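Local structure of glutathione S-transferase enzyme with thioredoxin-like domain (4L8E) at residues 42-47 with 224-229; 170-175 with 209-214; 192-197 with 214-219. The protein is a member of the glutathione transferase family that binds two glutathione molecules per subunit and probably conjugates or reduces substrates with this thiol. All blocks are in the same frame, centred on the assembly; numbering follows the deposited sequence.

Interaction 1: 42-47 with 224-229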
loop_
_atom_site.group_PDB
_atom_site.type_symbol
_atom_site.label_atom_id
_atom_site.label_comp_id
_atom_site.label_asym_id
_atom_site.label_seq_id
_atom_site.Cartn_x
_atom_site.Cartn_y
_atom_site.Cartn_z
ATOM N N ILE A 42 -5.823 1.789 -13.526
ATOM C CA ILE A 42 -6.792 2.861 -13.558
ATOM C C ILE A 42 -7.598 2.830 -14.851
ATOM O O ILE A 42 -8.817 3.033 -14.836
ATOM C CB ILE A 42 -6.161 4.239 -13.318
ATOM C CG1 ILE A 42 -5.231 4.189 -12.088
ATOM C CG2 ILE A 42 -7.254 5.270 -13.160
ATOM C CD1 ILE A 42 -5.887 3.646 -10.784
ATOM N N THR A 43 -6.944 2.581 -15.972
ATOM C CA THR A 43 -7.718 2.452 -17.222
ATOM C C THR A 43 -8.630 1.221 -17.209
ATOM O O THR A 43 -9.713 1.259 -17.765
ATOM C CB THR A 43 -6.843 2.467 -18.474
ATOM O OG1 THR A 43 -5.881 1.419 -18.385
ATOM C CG2 THR A 43 -6.150 3.816 -18.622
ATOM N N LEU A 44 -8.226 0.144 -16.545
ATOM C CA LEU A 44 -9.153 -0.980 -16.346
ATOM C C LEU A 44 -10.425 -0.523 -15.638
ATOM O O LEU A 44 -11.537 -0.833 -16.100
ATOM C CB LEU A 44 -8.502 -2.118 -15.539
ATOM C CG LEU A 44 -7.477 -2.996 -16.254
ATOM C CD1 LEU A 44 -6.813 -3.948 -15.231
ATOM C CD2 LEU A 44 -8.061 -3.817 -17.420
ATOM N N PHE A 45 -10.260 0.191 -14.522
ATOM C CA PHE A 45 -11.392 0.665 -13.753
ATOM C C PHE A 45 -12.263 1.576 -14.632
ATOM O O PHE A 45 -13.454 1.387 -14.714
ATOM C CB PHE A 45 -10.974 1.407 -12.492
ATOM C CG PHE A 45 -12.140 1.858 -11.682
ATOM C CD1 PHE A 45 -12.814 3.022 -12.021
ATOM C CD2 PHE A 45 -12.620 1.102 -10.649
ATOM C CE1 PHE A 45 -13.926 3.418 -11.316
ATOM C CE2 PHE A 45 -13.720 1.495 -9.954
ATOM C CZ PHE A 45 -14.385 2.657 -10.298
ATOM N N LEU A 46 -11.652 2.545 -15.296
ATOM C CA LEU A 46 -12.423 3.541 -16.060
ATOM C C LEU A 46 -13.155 2.887 -17.237
ATOM O O LEU A 46 -14.289 3.268 -17.587
ATOM C CB LEU A 46 -11.495 4.670 -16.536
ATOM C CG LEU A 46 -10.970 5.538 -15.371
ATOM C CD1 LEU A 46 -9.795 6.378 -15.845
ATOM C CD2 LEU A 46 -12.066 6.417 -14.808
ATOM N N GLU A 47 -12.513 1.924 -17.872
ATOM C CA GLU A 47 -13.132 1.202 -18.971
ATOM C C GLU A 47 -14.297 0.293 -18.512
ATOM O O GLU A 47 -15.285 0.133 -19.234
ATOM C CB GLU A 47 -12.100 0.388 -19.733
ATOM C CG GLU A 47 -11.108 1.238 -20.551
ATOM C CD GLU A 47 -11.740 2.028 -21.693
ATOM O OE1 GLU A 47 -12.741 1.568 -22.283
ATOM O OE2 GLU A 47 -11.176 3.098 -22.039
ATOM N N PRO A 224 -14.385 -7.686 -21.636
ATOM C CA PRO A 224 -14.153 -6.676 -22.662
ATOM C C PRO A 224 -13.397 -5.452 -22.164
ATOM O O PRO A 224 -12.626 -4.927 -22.966
ATOM C CB PRO A 224 -15.573 -6.327 -23.132
ATOM C CG PRO A 224 -16.337 -7.579 -22.925
ATOM C CD PRO A 224 -15.778 -8.161 -21.647
ATOM N N ALA A 225 -13.595 -4.989 -20.930
ATOM C CA ALA A 225 -12.869 -3.802 -20.474
ATOM C C ALA A 225 -11.367 -4.081 -20.371
ATOM O O ALA A 225 -10.537 -3.174 -20.562
ATOM C CB ALA A 225 -13.408 -3.314 -19.137
ATOM N N THR A 226 -11.003 -5.326 -20.067
ATOM C CA THR A 226 -9.586 -5.692 -20.032
ATOM C C THR A 226 -8.982 -5.544 -21.417
ATOM O O THR A 226 -7.931 -4.909 -21.605
ATOM C CB THR A 226 -9.391 -7.109 -19.487
ATOM O OG1 THR A 226 -10.040 -7.194 -18.210
ATOM C CG2 THR A 226 -7.891 -7.426 -19.325
ATOM N N GLN A 227 -9.673 -6.075 -22.408
ATOM C CA GLN A 227 -9.178 -5.970 -23.771
ATOM C C GLN A 227 -9.090 -4.509 -24.185
ATOM O O GLN A 227 -8.161 -4.104 -24.878
ATOM C CB GLN A 227 -10.058 -6.792 -24.708
ATOM C CG GLN A 227 -9.936 -8.286 -24.374
ATOM C CD GLN A 227 -10.832 -9.170 -25.199
ATOM O OE1 GLN A 227 -11.460 -8.725 -26.162
ATOM N NE2 GLN A 227 -10.902 -10.441 -24.822
ATOM N N ALA A 228 -10.059 -3.712 -23.763
ATOM C CA ALA A 228 -10.101 -2.300 -24.153
ATOM C C ALA A 228 -8.907 -1.543 -23.549
ATOM O O ALA A 228 -8.211 -0.791 -24.252
ATOM C CB ALA A 228 -11.391 -1.673 -23.692
ATOM N N ALA A 229 -8.703 -1.703 -22.246
ATOM C CA ALA A 229 -7.582 -1.036 -21.588
ATOM C C ALA A 229 -6.241 -1.418 -22.207
ATOM O O ALA A 229 -5.367 -0.565 -22.378
ATOM C CB ALA A 229 -7.584 -1.335 -20.118
HETATM O O HOH W 1 -4.784 1.717 -20.898
#
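Leu44 reaches across from helix 37-49 to the flank of the C-terminal helix 224-230, and a single methyl does the touching: CD2 lies 3.6 Å from Thr226 CA and 3.7 Å from Ala229 CB. One branch thus wedges between residues a turn apart on the partner helix, while the other methyl, CD1, packs on Pro195 of helix 188-197; the side chain also touches Ile191. The short segments approach to 8.5 Å between axes at 130°, a close spacing consistent with the small side chains of Ala225, Ala228 and Ala229, which present nothing longer than a methyl. Ala225 uses its methyl against backbone, with CB 3.8 Å from Glu47 C.

Glu47 is folded rather than extended. Its bend at chi2 (-65°) brings the carboxylate round beside the partner helix, where OE1 sits 3.8 Å from Ala228 CB, a purely van der Waals touch. The other oxygen, OE2, is hydrogen-bonded to the hydroxyl of Tyr53, which anchors the group from its own domain.

Thr43 holds OG1 flanked by both its backbone N and its carbonyl carbon (chi1 57°), and this rotamer turns the hydroxyl to Ala229. OG1 packs 3.7 Å from Ala229 CB and shares a water with that residue: the water is 2.8 Å from Thr43 OG1 and donates to Ala229 O at 2.8 Å. The hydroxyl also makes a weak hydrogen bond to Tyr40 O, one turn back in its own helix. The water is the one polar bridge, since no direct hydrogen bond spans the segments. Thr226 turns its own OG1 back to Ile220 O.

Apolar wedge, alanine face and bridging water together are an interdomain helix-helix contact of the glutathione S-transferase fold, in which the first helix of the thioredoxin-like domain packs against the C-terminal helix.

Interaction 2: 170-175 with 209-214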
loop_
_atom_site.group_PDB
_atom_site.type_symbol
_atom_site.label_atom_id
_atom_site.label_comp_id
_atom_site.label_asym_id
_atom_site.label_seq_id
_atom_site.Cartn_x
_atom_site.Cartn_y
_atom_site.Cartn_z
ATOM N N VAL A 170 0.447 -17.044 -1.939
ATOM C CA VAL A 170 -0.611 -16.398 -1.158
ATOM C C VAL A 170 -1.819 -16.137 -2.068
ATOM O O VAL A 170 -2.969 -16.406 -1.702
ATOM C CB VAL A 170 -0.089 -15.097 -0.516
ATOM C CG1 VAL A 170 -1.242 -14.237 0.022
ATOM C CG2 VAL A 170 0.899 -15.414 0.630
ATOM N N LEU A 171 -1.549 -15.562 -3.229
ATOM C CA LEU A 171 -2.615 -15.254 -4.173
ATOM C C LEU A 171 -3.367 -16.520 -4.582
ATOM O O LEU A 171 -4.617 -16.574 -4.569
ATOM C CB LEU A 171 -2.016 -14.536 -5.386
ATOM C CG LEU A 171 -2.978 -14.107 -6.496
ATOM C CD1 LEU A 171 -3.957 -13.105 -5.943
ATOM C CD2 LEU A 171 -2.221 -13.561 -7.681
ATOM N N ASN A 172 -2.623 -17.559 -4.922
ATOM C CA ASN A 172 -3.236 -18.799 -5.380
ATOM C C ASN A 172 -4.094 -19.420 -4.276
ATOM O O ASN A 172 -5.178 -19.943 -4.522
ATOM C CB ASN A 172 -2.159 -19.791 -5.781
ATOM C CG ASN A 172 -2.712 -20.983 -6.501
ATOM O OD1 ASN A 172 -3.045 -20.906 -7.688
ATOM N ND2 ASN A 172 -2.782 -22.125 -5.803
ATOM N N THR A 173 -3.574 -19.388 -3.058
ATOM C CA THR A 173 -4.292 -19.948 -1.917
ATOM C C THR A 173 -5.647 -19.252 -1.740
ATOM O O THR A 173 -6.654 -19.914 -1.502
ATOM C CB THR A 173 -3.417 -19.901 -0.656
ATOM O OG1 THR A 173 -2.345 -20.833 -0.820
ATOM C CG2 THR A 173 -4.207 -20.272 0.588
ATOM N N GLN A 174 -5.686 -17.927 -1.863
ATOM C CA GLN A 174 -6.961 -17.236 -1.740
ATOM C C GLN A 174 -7.899 -17.558 -2.902
ATOM O O GLN A 174 -9.106 -17.726 -2.701
ATOM C CB GLN A 174 -6.751 -15.730 -1.601
ATOM C CG GLN A 174 -8.044 -14.940 -1.382
ATOM C CD GLN A 174 -8.833 -15.402 -0.170
ATOM O OE1 GLN A 174 -8.288 -15.508 0.913
ATOM N NE2 GLN A 174 -10.129 -15.679 -0.353
ATOM N N LEU A 175 -7.355 -17.637 -4.115
ATOM C CA LEU A 175 -8.196 -17.835 -5.297
ATOM C C LEU A 175 -8.701 -19.289 -5.393
ATOM O O LEU A 175 -9.597 -19.606 -6.196
ATOM C CB LEU A 175 -7.447 -17.393 -6.571
ATOM C CG LEU A 175 -7.203 -15.875 -6.672
ATOM C CD1 LEU A 175 -6.263 -15.588 -7.828
ATOM C CD2 LEU A 175 -8.517 -15.139 -6.847
ATOM N N ASP A 209 2.689 -23.548 -11.412
ATOM C CA ASP A 209 2.745 -23.791 -9.968
ATOM C C ASP A 209 1.542 -23.177 -9.241
ATOM O O ASP A 209 1.300 -23.470 -8.066
ATOM C CB ASP A 209 4.040 -23.223 -9.372
ATOM C CG ASP A 209 5.266 -24.066 -9.695
ATOM O OD1 ASP A 209 5.124 -25.235 -10.120
ATOM O OD2 ASP A 209 6.390 -23.554 -9.499
ATOM N N TYR A 210 0.791 -22.325 -9.937
ATOM C CA TYR A 210 -0.301 -21.553 -9.336
ATOM C C TYR A 210 -1.556 -21.646 -10.228
ATOM O O TYR A 210 -1.962 -20.664 -10.855
ATOM C CB TYR A 210 0.131 -20.102 -9.124
ATOM C CG TYR A 210 1.497 -19.998 -8.479
ATOM C CD1 TYR A 210 1.664 -20.233 -7.121
ATOM C CD2 TYR A 210 2.637 -19.741 -9.243
ATOM C CE1 TYR A 210 2.912 -20.196 -6.542
ATOM C CE2 TYR A 210 3.891 -19.677 -8.659
ATOM C CZ TYR A 210 4.021 -19.922 -7.313
ATOM O OH TYR A 210 5.268 -19.877 -6.717
ATOM N N PRO A 211 -2.193 -22.814 -10.248
ATOM C CA PRO A 211 -3.273 -23.075 -11.213
ATOM C C PRO A 211 -4.500 -22.185 -11.001
ATOM O O PRO A 211 -5.155 -21.841 -11.994
ATOM C CB PRO A 211 -3.607 -24.554 -11.008
ATOM C CG PRO A 211 -2.973 -24.949 -9.736
ATOM C CD PRO A 211 -1.862 -24.003 -9.439
ATOM N N ALA A 212 -4.805 -21.814 -9.754
ATOM C CA ALA A 212 -5.923 -20.922 -9.508
ATOM C C ALA A 212 -5.637 -19.534 -10.033
ATOM O O ALA A 212 -6.537 -18.865 -10.531
ATOM C CB ALA A 212 -6.271 -20.859 -8.029
ATOM N N VAL A 213 -4.390 -19.086 -9.910
ATOM C CA VAL A 213 -3.998 -17.790 -10.481
ATOM C C VAL A 213 -4.138 -17.835 -12.007
ATOM O O VAL A 213 -4.651 -16.885 -12.623
ATOM C CB VAL A 213 -2.540 -17.393 -10.103
ATOM C CG1 VAL A 213 -2.168 -16.039 -10.723
ATOM C CG2 VAL A 213 -2.369 -17.309 -8.577
ATOM N N LYS A 214 -3.679 -18.926 -12.612
ATOM C CA LYS A 214 -3.780 -19.098 -14.060
ATOM C C LYS A 214 -5.239 -18.997 -14.528
ATOM O O LYS A 214 -5.546 -18.294 -15.497
ATOM C CB LYS A 214 -3.167 -20.435 -14.499
ATOM C CG LYS A 214 -3.171 -20.620 -16.001
ATOM C CD LYS A 214 -2.535 -21.915 -16.443
ATOM C CE LYS A 214 -2.590 -22.065 -17.971
ATOM N NZ LYS A 214 -1.755 -23.200 -18.404
#
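The last turns of helix 154-175 lie beside the loop-to-helix junction at 209-214, with the CA atoms of Asn172 and Val213 only 5.3 Å apart and Tyr210 at the N-cap position of helix 211-221. Into this junction Asn172 extends its amide. CG stands opposite the backbone N across the CA–CB bond (chi1 -169°), which carries OD1 to the N-terminal end of helix 211-221. There OD1 accepts two backbone N-H groups: Val213 N at 3.2 Å with a reasonably straight approach (152°), and Ala212 N at 2.9 Å in a weak, strongly bent bond (125°). Val213 N lies somewhat tilted from the plane of the side-chain carbonyl. Two donors on one oxygen, one of them weak, help to set the rotation of the amide, and the positive end of the helix would probably polarise its C=O further. OD1 also comes within 3.0 Å of Tyr210 C, while Asn172 CB meets the Tyr210 ring at its edge.

Apolar groups close the flank. Val213 CG2 rests 3.6 Å from Asn172 CA, and Leu171 meets Val213 crosswise, CD2 to CG2 at 3.9 Å. Farther along the helix, Leu175 CB packs on Ala212 CB at 3.9 Å. Leu171 also touches Trp130 of helix 118-145.

A buried asparagine from one helix thus serves the N-H groups at the start of another, joining two helices of the all-helical C-terminal domain of a glutathione S-transferase.

Interaction 3: 192-197 with 214-219. With GSH (glutathione), chain B.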
loop_
_atom_site.group_PDB
_atom_site.type_symbol
_atom_site.label_atom_id
_atom_site.label_comp_id
_atom_site.label_asym_id
_atom_site.label_seq_id
_atom_site.Cartn_x
_atom_site.Cartn_y
_atom_site.Cartn_z
ATOM N N ALA A 192 -6.467 -4.187 -9.146
ATOM C CA ALA A 192 -5.137 -3.810 -8.693
ATOM C C ALA A 192 -4.097 -4.911 -8.971
ATOM O O ALA A 192 -2.949 -4.614 -9.350
ATOM C CB ALA A 192 -5.155 -3.461 -7.213
ATOM N N VAL A 193 -4.489 -6.158 -8.785
ATOM C CA VAL A 193 -3.573 -7.292 -8.912
ATOM C C VAL A 193 -3.325 -7.684 -10.370
ATOM O O VAL A 193 -2.200 -8.013 -10.769
ATOM C CB VAL A 193 -4.080 -8.500 -8.119
ATOM C CG1 VAL A 193 -3.209 -9.743 -8.333
ATOM C CG2 VAL A 193 -4.075 -8.161 -6.608
ATOM N N TYR A 194 -4.359 -7.633 -11.185
ATOM C CA TYR A 194 -4.239 -8.172 -12.528
ATOM C C TYR A 194 -3.059 -7.654 -13.363
ATOM O O TYR A 194 -2.357 -8.429 -13.981
ATOM C CB TYR A 194 -5.562 -8.042 -13.308
ATOM C CG TYR A 194 -5.475 -8.534 -14.720
ATOM C CD1 TYR A 194 -5.626 -9.887 -15.027
ATOM C CD2 TYR A 194 -5.213 -7.667 -15.759
ATOM C CE1 TYR A 194 -5.543 -10.358 -16.317
ATOM C CE2 TYR A 194 -5.122 -8.133 -17.070
ATOM C CZ TYR A 194 -5.289 -9.469 -17.343
ATOM O OH TYR A 194 -5.209 -9.896 -18.637
ATOM N N PRO A 195 -2.847 -6.334 -13.418
ATOM C CA PRO A 195 -1.781 -5.860 -14.307
ATOM C C PRO A 195 -0.396 -6.328 -13.889
ATOM O O PRO A 195 0.485 -6.411 -14.763
ATOM C CB PRO A 195 -1.903 -4.332 -14.197
ATOM C CG PRO A 195 -3.335 -4.109 -13.798
ATOM C CD PRO A 195 -3.643 -5.231 -12.869
ATOM N N TRP A 196 -0.232 -6.653 -12.615
ATOM C CA TRP A 196 1.017 -7.202 -12.105
ATOM C C TRP A 196 1.116 -8.703 -12.347
ATOM O O TRP A 196 2.134 -9.197 -12.810
ATOM C CB TRP A 196 1.165 -6.876 -10.614
ATOM C CG TRP A 196 1.696 -5.478 -10.406
ATOM C CD1 TRP A 196 0.975 -4.339 -10.112
ATOM C CD2 TRP A 196 3.054 -5.063 -10.549
ATOM N NE1 TRP A 196 1.824 -3.256 -10.045
ATOM C CE2 TRP A 196 3.100 -3.674 -10.304
ATOM C CE3 TRP A 196 4.244 -5.732 -10.861
ATOM C CZ2 TRP A 196 4.282 -2.953 -10.369
ATOM C CZ3 TRP A 196 5.393 -5.019 -10.932
ATOM C CH2 TRP A 196 5.421 -3.641 -10.658
ATOM N N ALA A 197 0.036 -9.424 -12.064
ATOM C CA ALA A 197 0.024 -10.873 -12.301
ATOM C C ALA A 197 0.153 -11.229 -13.787
ATOM O O ALA A 197 0.708 -12.277 -14.116
ATOM C CB ALA A 197 -1.225 -11.485 -11.716
ATOM N N LYS A 214 -3.679 -18.926 -12.612
ATOM C CA LYS A 214 -3.780 -19.098 -14.060
ATOM C C LYS A 214 -5.239 -18.997 -14.528
ATOM O O LYS A 214 -5.546 -18.294 -15.497
ATOM C CB LYS A 214 -3.167 -20.435 -14.499
ATOM C CG LYS A 214 -3.171 -20.620 -16.001
ATOM C CD LYS A 214 -2.535 -21.915 -16.443
ATOM C CE LYS A 214 -2.590 -22.065 -17.971
ATOM N NZ LYS A 214 -1.755 -23.200 -18.404
ATOM N N LYS A 215 -6.145 -19.707 -13.866
ATOM C CA LYS A 215 -7.555 -19.632 -14.274
ATOM C C LYS A 215 -8.144 -18.239 -14.082
ATOM O O LYS A 215 -8.925 -17.769 -14.912
ATOM C CB LYS A 215 -8.415 -20.688 -13.567
ATOM C CG LYS A 215 -8.077 -22.120 -13.940
ATOM C CD LYS A 215 -9.162 -23.070 -13.468
ATOM C CE LYS A 215 -8.835 -24.532 -13.778
ATOM N NZ LYS A 215 -7.596 -25.023 -13.082
ATOM N N TRP A 216 -7.765 -17.563 -12.992
ATOM C CA TRP A 216 -8.256 -16.217 -12.706
ATOM C C TRP A 216 -7.717 -15.221 -13.745
ATOM O O TRP A 216 -8.461 -14.362 -14.218
ATOM C CB TRP A 216 -7.888 -15.883 -11.259
ATOM C CG TRP A 216 -8.052 -14.490 -10.785
ATOM C CD1 TRP A 216 -9.136 -13.955 -10.151
ATOM C CD2 TRP A 216 -7.063 -13.460 -10.829
ATOM N NE1 TRP A 216 -8.888 -12.652 -9.815
ATOM C CE2 TRP A 216 -7.619 -12.323 -10.221
ATOM C CE3 TRP A 216 -5.757 -13.391 -11.330
ATOM C CZ2 TRP A 216 -6.926 -11.117 -10.124
ATOM C CZ3 TRP A 216 -5.069 -12.189 -11.221
ATOM C CH2 TRP A 216 -5.652 -11.078 -10.619
ATOM N N LEU A 217 -6.456 -15.366 -14.147
ATOM C CA LEU A 217 -5.896 -14.507 -15.196
ATOM C C LEU A 217 -6.686 -14.681 -16.493
ATOM O O LEU A 217 -7.082 -13.704 -17.125
ATOM C CB LEU A 217 -4.435 -14.851 -15.453
ATOM C CG LEU A 217 -3.397 -14.219 -14.522
ATOM C CD1 LEU A 217 -2.017 -14.864 -14.784
ATOM C CD2 LEU A 217 -3.314 -12.704 -14.662
ATOM N N GLU A 218 -6.912 -15.930 -16.866
ATOM C CA GLU A 218 -7.655 -16.281 -18.067
ATOM C C GLU A 218 -9.067 -15.681 -18.038
ATOM O O GLU A 218 -9.573 -15.210 -19.053
ATOM C CB GLU A 218 -7.682 -17.805 -18.235
ATOM C CG GLU A 218 -6.352 -18.369 -18.759
ATOM C CD GLU A 218 -6.149 -19.885 -18.586
ATOM O OE1 GLU A 218 -6.975 -20.595 -17.959
ATOM O OE2 GLU A 218 -5.114 -20.365 -19.088
ATOM N N LYS A 219 -9.697 -15.721 -16.874
ATOM C CA LYS A 219 -11.046 -15.199 -16.692
ATOM C C LYS A 219 -11.080 -13.672 -16.890
ATOM O O LYS A 219 -11.961 -13.128 -17.565
ATOM C CB LYS A 219 -11.486 -15.543 -15.259
ATOM C CG LYS A 219 -12.866 -15.141 -14.842
ATOM C CD LYS A 219 -13.298 -15.938 -13.592
ATOM C CE LYS A 219 -12.509 -15.579 -12.335
ATOM N NZ LYS A 219 -12.922 -16.457 -11.199
HETATM N N1 GSH B . 12.516 4.285 -10.213
HETATM C CA1 GSH B . 11.876 3.047 -10.456
HETATM C C1 GSH B . 12.817 1.931 -10.096
HETATM O O11 GSH B . 14.073 2.120 -10.130
HETATM O O12 GSH B . 12.349 0.791 -9.777
HETATM C CB1 GSH B . 11.534 2.959 -11.893
HETATM C CG1 GSH B . 10.854 1.657 -12.268
HETATM C CD1 GSH B . 9.398 1.643 -11.849
HETATM O OE1 GSH B . 8.782 2.674 -11.693
HETATM N N2 GSH B . 8.772 0.354 -11.624
HETATM C CA2 GSH B . 7.403 0.262 -11.235
HETATM C C2 GSH B . 7.360 -0.398 -9.865
HETATM O O2 GSH B . 8.172 -1.261 -9.498
HETATM C CB2 GSH B . 6.613 -0.560 -12.186
HETATM S SG2 GSH B . 6.476 0.261 -13.781
HETATM N N3 GSH B . 6.358 0.012 -8.944
HETATM C CA3 GSH B . 6.328 -0.613 -7.644
HETATM C C3 GSH B . 4.944 -0.606 -7.131
HETATM O O31 GSH B . 3.980 -0.622 -7.939
HETATM O O32 GSH B . 4.764 -0.578 -5.879
#
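Helix 188-197, which runs through the interior of the glutathione S-transferase C-terminal domain, receives Trp216 and Leu217 of helix 211-221 at a steep crossing: 106° between the segment directions and 10.7 Å between axes. The wide spacing is filled by large side chains. With CG opposite its backbone N (chi1 169°), Trp216 swings the six-membered ring out to helix 188-197. Its CH2 lies 3.6 Å from Val193 CG1 and 3.7 Å from Tyr194 N, while CZ3 is 3.9 Å from Ala197 CB. Tyr194 N and Ala197 CB meet the indole at its edge. Trp216 NE1 is hydrogen-bonded to Asp190 OD1, near the start of helix 188-197, tying both rings to that helix.

Leu217 places CD2 between Tyr194 CE1, at 3.6 Å, and Ala197 CB, at 3.8 Å. Within this core element of the fold, Pro195 lacks an N-H and the helix kinks. The next residue, Trp196, turns its six-membered ring to glutathione instead, with GSH C2 at the indole edge: CZ2 is 3.4 Å from GSH O31, CH2 3.6 Å from GSH CB2. Trp196 NE1 bonds Asn38 OD1, probably orienting Asn38, whose ND2 holds the ligand together with Arg159 of the second subunit.

How the interactions relate
From the N terminus, helix 37-49 supplies 42-47, which pairs with 224-229 near the chain's end; interaction 1 therefore closes a loop of 176 residues and joins the two domains. Interactions 2 and 3 nest inside it and cross each other, because the order is 170-175, 192-197, 209-214, 214-219. Both use helix 211-221 and share Lys214; the start of that helix is tied to helix 154-175 and its middle to helix 188-197. They touch directly, Leu175 CD2 lying 3.6 Å from Trp216 CD1. Interaction 3 also meets interaction 1, with Tyr194 CE2 3.6 Å from Thr226 CG2, whereas interactions 1 and 2 stay about 12 Å apart at their nearest atoms.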